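Local coordinates for protein glycine cleavage system transcriptional repressor, putative (Vibrio cholerae, PDB 1U8S) that probably represses transcription of the glycine cleavage system genes and carries ACT domains of the kind that commonly act as regulatory modules, at residues R25-A30 with L48-S53; A30-I35 with T60-T65. All blocks are in the same frame, centred on the assembly; numbering follows the deposited sequence.

Contact 1 (R25-A30 with L48-S53); sequences RLVTQA and LLMLIS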
ATOM      1  N   ARG B  25      -6.716  -6.072  15.233  1.00 56.21           N
ATOM      2  CA  ARG B  25      -7.321  -6.484  16.492  1.00 56.15           C
ATOM      3  C   ARG B  25      -6.761  -5.620  17.609  1.00 53.89           C
ATOM      4  O   ARG B  25      -7.501  -5.030  18.396  1.00 52.94           O
ATOM      5  CB  ARG B  25      -7.004  -7.963  16.742  1.00 58.88           C
ATOM      6  CG  ARG B  25      -7.562  -8.545  18.025  1.00 62.57           C
ATOM      7  CD  ARG B  25      -7.256 -10.039  18.119  1.00 65.69           C
ATOM      8  NE  ARG B  25      -7.479 -10.539  19.470  1.00 68.55           N
ATOM      9  CZ  ARG B  25      -6.815 -10.109  20.539  1.00 71.07           C
ATOM     10  NH1 ARG B  25      -5.882  -9.172  20.412  1.00 72.30           N
ATOM     11  NH2 ARG B  25      -7.083 -10.609  21.738  1.00 72.79           N
ATOM     12  N   LEU B  26      -5.440  -5.549  17.654  1.00 52.06           N
ATOM     13  CA  LEU B  26      -4.733  -4.774  18.657  1.00 51.48           C
ATOM     14  C   LEU B  26      -5.077  -3.294  18.520  1.00 52.08           C
ATOM     15  O   LEU B  26      -5.296  -2.600  19.515  1.00 52.76           O
ATOM     16  CB  LEU B  26      -3.225  -5.000  18.495  1.00 49.31           C
ATOM     17  CG  LEU B  26      -2.268  -4.481  19.567  1.00 47.64           C
ATOM     18  CD1 LEU B  26      -0.969  -5.273  19.498  1.00 46.30           C
ATOM     19  CD2 LEU B  26      -2.018  -2.994  19.372  1.00 47.66           C
ATOM     20  N   VAL B  27      -5.138  -2.821  17.279  1.00 52.10           N
ATOM     21  CA  VAL B  27      -5.448  -1.422  16.999  1.00 53.16           C
ATOM     22  C   VAL B  27      -6.880  -1.019  17.347  1.00 54.38           C
ATOM     23  O   VAL B  27      -7.099  -0.025  18.052  1.00 55.51           O
ATOM     24  CB  VAL B  27      -5.180  -1.088  15.513  1.00 50.68           C
ATOM     25  CG1 VAL B  27      -5.681   0.301  15.184  1.00 49.64           C
ATOM     26  CG2 VAL B  27      -3.696  -1.174  15.237  1.00 50.99           C
ATOM     27  N   THR B  28      -7.854  -1.775  16.849  1.00 56.09           N
ATOM     28  CA  THR B  28      -9.254  -1.461  17.119  1.00 57.97           C
ATOM     29  C   THR B  28      -9.582  -1.687  18.588  1.00 59.18           C
ATOM     30  O   THR B  28     -10.314  -0.897  19.187  1.00 59.35           O
ATOM     31  CB  THR B  28     -10.204  -2.317  16.259  1.00 57.69           C
ATOM     32  OG1 THR B  28      -9.969  -3.703  16.525  1.00 58.18           O
ATOM     33  CG2 THR B  28      -9.977  -2.035  14.786  1.00 56.67           C
ATOM     34  N   GLN B  29      -9.032  -2.760  19.160  1.00 60.27           N
ATOM     35  CA  GLN B  29      -9.254  -3.088  20.570  1.00 61.40           C
ATOM     36  C   GLN B  29      -8.501  -2.128  21.504  1.00 61.61           C
ATOM     37  O   GLN B  29      -8.553  -2.270  22.727  1.00 62.75           O
ATOM     38  CB  GLN B  29      -8.837  -4.542  20.860  1.00 62.66           C
ATOM     39  CG  GLN B  29      -9.872  -5.591  20.431  1.00 65.35           C
ATOM     40  CD  GLN B  29      -9.578  -6.986  20.982  1.00 67.26           C
ATOM     41  OE1 GLN B  29      -9.148  -7.133  22.128  1.00 69.17           O
ATOM     42  NE2 GLN B  29      -9.826  -8.013  20.173  1.00 66.77           N
ATOM     43  N   ALA B  30      -7.802  -1.157  20.920  1.00 60.63           N
ATOM     44  CA  ALA B  30      -7.059  -0.165  21.692  1.00 59.14           C
ATOM     45  C   ALA B  30      -7.858   1.134  21.760  1.00 58.34           C
ATOM     46  O   ALA B  30      -7.490   2.067  22.474  1.00 58.40           O
ATOM     47  CB  ALA B  30      -5.701   0.092  21.055  1.00 58.42           C
ATOM     48  N   LEU B  48       2.319  -4.050   5.584  1.00 33.87           N
ATOM     49  CA  LEU B  48       1.218  -3.153   5.918  1.00 32.49           C
ATOM     50  C   LEU B  48       1.561  -1.674   6.185  1.00 32.89           C
ATOM     51  O   LEU B  48       2.474  -1.361   6.951  1.00 29.94           O
ATOM     52  CB  LEU B  48       0.514  -3.715   7.144  1.00 31.38           C
ATOM     53  CG  LEU B  48      -0.426  -2.782   7.875  1.00 31.37           C
ATOM     54  CD1 LEU B  48      -1.797  -2.907   7.274  1.00 31.74           C
ATOM     55  CD2 LEU B  48      -0.469  -3.159   9.345  1.00 35.01           C
ATOM     56  N   LEU B  49       0.816  -0.774   5.543  1.00 33.76           N
ATOM     57  CA  LEU B  49       0.969   0.662   5.772  1.00 34.24           C
ATOM     58  C   LEU B  49      -0.325   0.998   6.465  1.00 34.04           C
ATOM     59  O   LEU B  49      -1.376   0.567   6.010  1.00 35.04           O
ATOM     60  CB  LEU B  49       1.043   1.449   4.467  1.00 33.35           C
ATOM     61  CG  LEU B  49       2.301   1.200   3.644  1.00 36.37           C
ATOM     62  CD1 LEU B  49       2.342   2.154   2.448  1.00 30.57           C
ATOM     63  CD2 LEU B  49       3.538   1.370   4.551  1.00 35.49           C
ATOM     64  N   MET B  50      -0.275   1.743   7.560  1.00 35.23           N
ATOM     65  CA  MET B  50      -1.526   2.062   8.232  1.00 37.30           C
ATOM     66  C   MET B  50      -1.499   3.390   8.968  1.00 38.13           C
ATOM     67  O   MET B  50      -0.464   3.816   9.468  1.00 39.96           O
ATOM     68  CB  MET B  50      -1.911   0.932   9.192  1.00 36.55           C
ATOM     69  CG  MET B  50      -3.290   1.070   9.797  1.00 36.46           C
ATOM     70  SD  MET B  50      -3.686  -0.289  10.939  1.00 41.76           S
ATOM     71  CE  MET B  50      -4.365  -1.527   9.804  1.00 36.27           C
ATOM     72  N   LEU B  51      -2.657   4.040   9.005  1.00 38.33           N
ATOM     73  CA  LEU B  51      -2.841   5.329   9.664  1.00 38.62           C
ATOM     74  C   LEU B  51      -4.021   5.219  10.616  1.00 38.30           C
ATOM     75  O   LEU B  51      -5.148   4.984  10.196  1.00 37.19           O
ATOM     76  CB  LEU B  51      -3.129   6.419   8.626  1.00 37.10           C
ATOM     77  CG  LEU B  51      -3.590   7.742   9.235  1.00 35.26           C
ATOM     78  CD1 LEU B  51      -2.482   8.271  10.123  1.00 33.68           C
ATOM     79  CD2 LEU B  51      -3.957   8.738   8.145  1.00 33.66           C
ATOM     80  N   ILE B  52      -3.760   5.393  11.902  1.00 38.96           N
ATOM     81  CA  ILE B  52      -4.819   5.287  12.884  1.00 41.09           C
ATOM     82  C   ILE B  52      -4.924   6.588  13.655  1.00 43.00           C
ATOM     83  O   ILE B  52      -4.033   7.428  13.600  1.00 41.91           O
ATOM     84  CB  ILE B  52      -4.550   4.126  13.886  1.00 40.88           C
ATOM     85  CG1 ILE B  52      -3.284   4.414  14.692  1.00 39.50           C
ATOM     86  CG2 ILE B  52      -4.384   2.799  13.134  1.00 38.49           C
ATOM     87  CD1 ILE B  52      -2.970   3.351  15.734  1.00 41.38           C
ATOM     88  N   SER B  53      -6.029   6.751  14.370  1.00 46.20           N
ATOM     89  CA  SER B  53      -6.252   7.941  15.172  1.00 47.39           C
ATOM     90  C   SER B  53      -6.918   7.495  16.466  1.00 48.97           C
ATOM     91  O   SER B  53      -7.578   6.460  16.507  1.00 48.99           O
ATOM     92  CB  SER B  53      -7.160   8.920  14.431  1.00 46.28           C
ATOM     93  OG  SER B  53      -8.457   8.374  14.281  1.00 48.26           O
TER

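Contact 2 (A30-I35 with T60-T65); sequences AGCNII and TRVETT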
ATOM      1  N   ALA B  30      -7.802  -1.157  20.920  1.00 60.63           N
ATOM      2  CA  ALA B  30      -7.059  -0.165  21.692  1.00 59.14           C
ATOM      3  C   ALA B  30      -7.858   1.134  21.760  1.00 58.34           C
ATOM      4  O   ALA B  30      -7.490   2.067  22.474  1.00 58.40           O
ATOM      5  CB  ALA B  30      -5.701   0.092  21.055  1.00 58.42           C
ATOM      6  N   GLY B  31      -8.952   1.185  21.003  1.00 57.72           N
ATOM      7  CA  GLY B  31      -9.802   2.362  20.986  1.00 56.16           C
ATOM      8  C   GLY B  31      -9.575   3.261  19.786  1.00 55.69           C
ATOM      9  O   GLY B  31     -10.282   4.251  19.597  1.00 56.05           O
ATOM     10  N   CYS B  32      -8.593   2.916  18.962  1.00 54.55           N
ATOM     11  CA  CYS B  32      -8.285   3.723  17.797  1.00 52.61           C
ATOM     12  C   CYS B  32      -9.113   3.378  16.569  1.00 51.42           C
ATOM     13  O   CYS B  32      -9.720   2.313  16.478  1.00 51.93           O
ATOM     14  CB  CYS B  32      -6.805   3.593  17.462  1.00 53.41           C
ATOM     15  SG  CYS B  32      -5.728   4.020  18.832  1.00 54.99           S
ATOM     16  N   ASN B  33      -9.136   4.308  15.626  1.00 49.47           N
ATOM     17  CA  ASN B  33      -9.857   4.132  14.385  1.00 49.00           C
ATOM     18  C   ASN B  33      -8.822   3.909  13.309  1.00 49.60           C
ATOM     19  O   ASN B  33      -7.699   4.407  13.410  1.00 50.29           O
ATOM     20  CB  ASN B  33     -10.645   5.389  14.048  1.00 49.42           C
ATOM     21  CG  ASN B  33     -11.784   5.622  14.996  1.00 51.12           C
ATOM     22  OD1 ASN B  33     -12.814   4.948  14.920  1.00 52.89           O
ATOM     23  ND2 ASN B  33     -11.609   6.567  15.914  1.00 51.60           N
ATOM     24  N   ILE B  34      -9.187   3.144  12.286  1.00 47.72           N
ATOM     25  CA  ILE B  34      -8.282   2.913  11.180  1.00 45.38           C
ATOM     26  C   ILE B  34      -8.779   3.812  10.055  1.00 45.05           C
ATOM     27  O   ILE B  34      -9.814   3.541   9.441  1.00 44.54           O
ATOM     28  CB  ILE B  34      -8.304   1.453  10.729  1.00 45.04           C
ATOM     29  CG1 ILE B  34      -7.878   0.559  11.895  1.00 45.05           C
ATOM     30  CG2 ILE B  34      -7.345   1.257   9.561  1.00 43.64           C
ATOM     31  CD1 ILE B  34      -8.019  -0.912  11.616  1.00 43.90           C
ATOM     32  N   ILE B  35      -8.045   4.898   9.817  1.00 43.34           N
ATOM     33  CA  ILE B  35      -8.390   5.859   8.774  1.00 41.59           C
ATOM     34  C   ILE B  35      -8.237   5.248   7.390  1.00 41.26           C
ATOM     35  O   ILE B  35      -9.118   5.378   6.530  1.00 40.83           O
ATOM     36  CB  ILE B  35      -7.478   7.102   8.842  1.00 41.29           C
ATOM     37  CG1 ILE B  35      -7.600   7.769  10.219  1.00 41.99           C
ATOM     38  CG2 ILE B  35      -7.826   8.063   7.719  1.00 37.61           C
ATOM     39  CD1 ILE B  35      -8.986   8.296  10.535  1.00 43.80           C
ATOM     40  N   THR B  60      -1.020   5.904  22.750  1.00 52.32           N
ATOM     41  CA  THR B  60       0.098   5.403  23.536  1.00 53.00           C
ATOM     42  C   THR B  60      -0.100   3.907  23.758  1.00 53.76           C
ATOM     43  O   THR B  60       0.850   3.123  23.674  1.00 53.33           O
ATOM     44  CB  THR B  60       0.185   6.109  24.897  1.00 53.06           C
ATOM     45  OG1 THR B  60       0.273   7.524  24.691  1.00 52.73           O
ATOM     46  CG2 THR B  60       1.413   5.642  25.663  1.00 51.58           C
ATOM     47  N   ARG B  61      -1.344   3.516  24.032  1.00 55.25           N
ATOM     48  CA  ARG B  61      -1.665   2.108  24.245  1.00 56.58           C
ATOM     49  C   ARG B  61      -1.225   1.304  23.038  1.00 56.47           C
ATOM     50  O   ARG B  61      -0.732   0.188  23.178  1.00 57.14           O
ATOM     51  CB  ARG B  61      -3.164   1.914  24.446  1.00 57.61           C
ATOM     52  CG  ARG B  61      -3.589   0.449  24.460  1.00 60.32           C
ATOM     53  CD  ARG B  61      -3.151  -0.263  25.734  1.00 64.32           C
ATOM     54  NE  ARG B  61      -3.436  -1.699  25.689  1.00 66.84           N
ATOM     55  CZ  ARG B  61      -3.494  -2.483  26.764  1.00 68.82           C
ATOM     56  NH1 ARG B  61      -3.289  -1.966  27.970  1.00 70.42           N
ATOM     57  NH2 ARG B  61      -3.754  -3.783  26.637  1.00 67.98           N
ATOM     58  N   VAL B  62      -1.411   1.879  21.853  1.00 56.80           N
ATOM     59  CA  VAL B  62      -1.028   1.225  20.607  1.00 56.81           C
ATOM     60  C   VAL B  62       0.485   1.297  20.419  1.00 58.41           C
ATOM     61  O   VAL B  62       1.105   0.346  19.940  1.00 59.51           O
ATOM     62  CB  VAL B  62      -1.713   1.886  19.387  1.00 55.44           C
ATOM     63  CG1 VAL B  62      -1.282   1.198  18.105  1.00 53.80           C
ATOM     64  CG2 VAL B  62      -3.210   1.814  19.538  1.00 53.97           C
ATOM     65  N   GLU B  63       1.079   2.424  20.799  1.00 59.24           N
ATOM     66  CA  GLU B  63       2.520   2.604  20.659  1.00 60.25           C
ATOM     67  C   GLU B  63       3.279   1.657  21.581  1.00 60.30           C
ATOM     68  O   GLU B  63       4.432   1.312  21.317  1.00 60.28           O
ATOM     69  CB  GLU B  63       2.911   4.050  20.974  1.00 61.44           C
ATOM     70  CG  GLU B  63       2.259   5.087  20.075  1.00 63.33           C
ATOM     71  CD  GLU B  63       2.652   6.509  20.442  1.00 65.28           C
ATOM     72  OE1 GLU B  63       2.448   6.902  21.613  1.00 67.23           O
ATOM     73  OE2 GLU B  63       3.163   7.235  19.558  1.00 65.64           O
ATOM     74  N   THR B  64       2.635   1.231  22.663  1.00 60.42           N
ATOM     75  CA  THR B  64       3.297   0.324  23.582  1.00 60.61           C
ATOM     76  C   THR B  64       3.089  -1.132  23.209  1.00 61.29           C
ATOM     77  O   THR B  64       4.056  -1.863  22.997  1.00 62.87           O
ATOM     78  CB  THR B  64       2.815   0.510  25.025  1.00 60.62           C
ATOM     79  OG1 THR B  64       3.023   1.867  25.436  1.00 60.95           O
ATOM     80  CG2 THR B  64       3.590  -0.421  25.951  1.00 59.71           C
ATOM     81  N   THR B  65       1.830  -1.550  23.120  1.00 60.79           N
ATOM     82  CA  THR B  65       1.499  -2.941  22.806  1.00 59.84           C
ATOM     83  C   THR B  65       1.941  -3.492  21.441  1.00 58.74           C
ATOM     84  O   THR B  65       2.288  -4.669  21.337  1.00 57.64           O
ATOM     85  CB  THR B  65      -0.012  -3.178  22.953  1.00 60.32           C
ATOM     86  OG1 THR B  65      -0.724  -2.322  22.053  1.00 60.68           O
ATOM     87  CG2 THR B  65      -0.450  -2.877  24.371  1.00 61.97           C
TER

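Contact 1 (R25-A30 with L48-S53)
Val27, on the last turn of helix 19-28, meets Ile52 of strand 45-54 where the first helix of an ACT domain lies on its antiparallel sheet, the ferredoxin-like βαββαβ fold. The two branched side chains reach toward each other tip to tip: Val27 CG1 comes to 3.5 Å from Ile52 CG2, with Ile52 CD1 a little farther off at 4.1 Å. That methyl of Val27 therefore meets the CG2 methyl first and the CD1 end of the other arm less closely. It is carried there because CG1 stands opposite the backbone N (chi1 172°), which leaves CG2 on the side nearer Met50. In Ile52 a chi1 of 64° leaves CG2 beside the backbone N, where it meets Val27 CG1.

Alternation along the strand gives Met50 and Ile52 the same side of the sheet, that of the helices, whereas Leu51 between them faces the other way, where it packs on Phe42 of the second subunit. Beta-branched residues suit both places: they are short and stiff, and bring methyls to the interface with few torsions to fix. Met50 differs, since its long unbranched chain reaches out from the sheet toward the helix, extended as far as SD. Ile52 also touches Leu7 and Ile9 of strand 5-14 and Val62 of helix 56-71, so the contact belongs to a buried apolar core. Its chemistry is wholly nonpolar, and a looser approach, Met50 SD to Val27 CG2 at 4.4 Å, completes it.

Contact 2 (A30-I35 with T60-T65)
Val62 CG2 is the methyl on which the loop after helix 19-28 closes, lying 3.4 Å from Ala30 CB and also 3.4 Å from Cys32 SG. It stands beside the backbone N of Val62, while CG1 lies opposite that N (chi1 179°). Ala30 suits its place by being small, for here the backbones come close, with 6.3 Å between Ala30 CA and Val62 CA. Cys32 adds a compact, weakly polar sulfur to a buried site. At the exposed margin the aliphatic part of Arg61 lies against the same alanine, CG to CB 4.0 Å, before its chain bends at chi2.

Behind this shell, Gly31 turns the chain out of the helix in a Schellman motif; at its backbone angles, with phi 100°, a side chain would press against the carbonyl O of Ala30. On the helix, Thr65 OG1 bonds to Arg61 O at 2.8 Å, while Thr65 N reaches that oxygen from the opposite face of the carbonyl plane. Farther out, Val62 continues onto Ile9 and Ile52 of the sheet, Cys32 touches Asn58 and Ile59, and Ile34 packs back on Val24 and Val27, so that the connection runs from helix 19-28 past helix 56-71 into strand 33-42, outermost in this chain's sheet, where Ile34 makes backbone hydrogen bonds to the second subunit.

Contacts 1 and 2 share Ala30 and lie in the same ACT domain, their centres about 6 Å apart. Both are core contacts: contact 1 sets a helix on the sheet, contact 2 the loop following that helix against the second helix, and of the touching residues only Arg61 of contact 2 is exposed. The chemistry follows: hydrocarbon and a thioether in one, alanine and valine methyls, a thiol and the aliphatic stem of an arginine in the other. Their strands are neighbours, joined by probable hydrogen bonds from Asn33 N to Ser53 O (2.8 Å) and Ile35 N to Leu51 O (2.9 Å). Both regions also border the second subunit, where Lys103 of that chain bonds to Thr28 O and Cys32 O.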